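Side-chain contact in Mannose/sialic acid-binding lectin (Polygonatum cyrtonema, PDB 3A0C), which binds mannose as an anti-HIV, bulb-type lectin of the beta-prism II fold: residues Ser9-Thr12 against Gly13-Leu16. Residues are numbered along the deposited sequence; the frame is centred on the assembly and turned at random.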
loop_
_atom_site.group_PDB
_atom_site.type_symbol
_atom_site.label_atom_id
_atom_site.label_comp_id
_atom_site.label_asym_id
_atom_site.label_seq_id
_atom_site.Cartn_x
_atom_site.Cartn_y
_atom_site.Cartn_z
ATOM N N SER A 9 -6.186 12.120 1.701
ATOM C CA SER A 9 -7.380 11.886 2.483
ATOM C C SER A 9 -8.463 11.147 1.719
ATOM O O SER A 9 -8.492 11.142 0.496
ATOM C CB SER A 9 -7.924 13.226 2.986
ATOM O OG SER A 9 -9.275 13.116 3.394
ATOM N N LEU A 10 -9.334 10.486 2.467
ATOM C CA LEU A 10 -10.477 9.772 1.910
ATOM C C LEU A 10 -11.708 10.588 2.334
ATOM O O LEU A 10 -12.198 10.447 3.454
ATOM C CB LEU A 10 -10.588 8.371 2.504
ATOM C CG LEU A 10 -9.794 7.233 1.901
ATOM C CD1 LEU A 10 -10.258 5.945 2.571
ATOM C CD2 LEU A 10 -10.044 7.145 0.409
ATOM N N PHE A 11 -12.193 11.451 1.456
ATOM C CA PHE A 11 -13.342 12.268 1.789
ATOM C C PHE A 11 -14.621 11.449 1.868
ATOM O O PHE A 11 -14.616 10.238 1.599
ATOM C CB PHE A 11 -13.471 13.401 0.780
ATOM C CG PHE A 11 -12.266 14.298 0.737
ATOM C CD1 PHE A 11 -11.211 14.034 -0.133
ATOM C CD2 PHE A 11 -12.160 15.378 1.610
ATOM C CE1 PHE A 11 -10.064 14.834 -0.130
ATOM C CE2 PHE A 11 -11.023 16.184 1.626
ATOM C CZ PHE A 11 -9.974 15.914 0.757
ATOM N N THR A 12 -15.712 12.106 2.262
ATOM C CA THR A 12 -16.995 11.431 2.410
ATOM C C THR A 12 -17.360 10.638 1.168
ATOM O O THR A 12 -17.261 11.133 0.057
ATOM C CB THR A 12 -18.127 12.439 2.730
ATOM O OG1 THR A 12 -17.838 13.094 3.970
ATOM C CG2 THR A 12 -19.459 11.727 2.853
ATOM N N GLY A 13 -17.767 9.397 1.366
ATOM C CA GLY A 13 -18.146 8.566 0.244
ATOM C C GLY A 13 -17.001 7.827 -0.411
ATOM O O GLY A 13 -17.245 6.834 -1.097
ATOM N N HIS A 14 -15.764 8.276 -0.210
ATOM C CA HIS A 14 -14.617 7.609 -0.839
ATOM C C HIS A 14 -14.212 6.303 -0.152
ATOM O O HIS A 14 -14.472 6.109 1.036
ATOM C CB HIS A 14 -13.404 8.543 -0.895
ATOM C CG HIS A 14 -13.612 9.752 -1.747
ATOM N ND1 HIS A 14 -12.573 10.564 -2.144
ATOM C CD2 HIS A 14 -14.742 10.328 -2.219
ATOM C CE1 HIS A 14 -13.055 11.592 -2.817
ATOM N NE2 HIS A 14 -14.370 11.473 -2.876
ATOM N N SER A 15 -13.556 5.419 -0.897
ATOM C CA SER A 15 -13.158 4.136 -0.341
ATOM C C SER A 15 -12.001 3.486 -1.078
ATOM O O SER A 15 -11.663 3.879 -2.200
ATOM C CB SER A 15 -14.335 3.177 -0.391
ATOM O OG SER A 15 -14.688 2.931 -1.734
ATOM N N LEU A 16 -11.394 2.495 -0.431
ATOM C CA LEU A 16 -10.294 1.722 -1.017
ATOM C C LEU A 16 -10.936 0.367 -1.253
ATOM O O LEU A 16 -11.855 -0.015 -0.528
ATOM C CB LEU A 16 -9.133 1.563 -0.034
ATOM C CG LEU A 16 -8.521 2.813 0.600
ATOM C CD1 LEU A 16 -7.338 2.383 1.446
ATOM C CD2 LEU A 16 -8.084 3.796 -0.458
HETATM O O HOH W 1 -10.160 10.705 -1.955
#
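The imidazole of H14 folds back over the chain just before it and lies against F11. CB of F11 sits over one imidazole face, 4.1 Å from its centroid and 12° off the ring normal, a CH-pi contact. The phenyl ring turns its edge to that same imidazole in an offset edge-to-face pair, planes at 76°. CD1 of F11 comes to 4.1 Å from CE1 of H14. The H14 torsion sets CG beside its own backbone N and anti to the carbonyl carbon (chi1 -64°), with the ring alongside F11. The backbone here forms a type II beta turn from F11 to H14, in which H14 N donates to F11 O at 2.9 Å. G13 takes the third position with positive phi, where a CB would run into the carbonyl O of T12. This turn carries the chain from strand 9-10, at the edge of one four-stranded sheet, to strand 15-18, at the edge of another, two of the antiparallel sheets of the beta-prism II fold. T12 OG1 bonds to C53 O, while G13 and H14 pair with M26 through their backbones. On the buried side, L10 CD2 reaches both H14 CB at 3.9 Å and L16 CD2 at 4.0 Å, and L16 goes on to touch L87 and L89 of strand 86-89. A water donates to S9 O; its approach to ND1 of H14 is implausibly short and therefore doubtful.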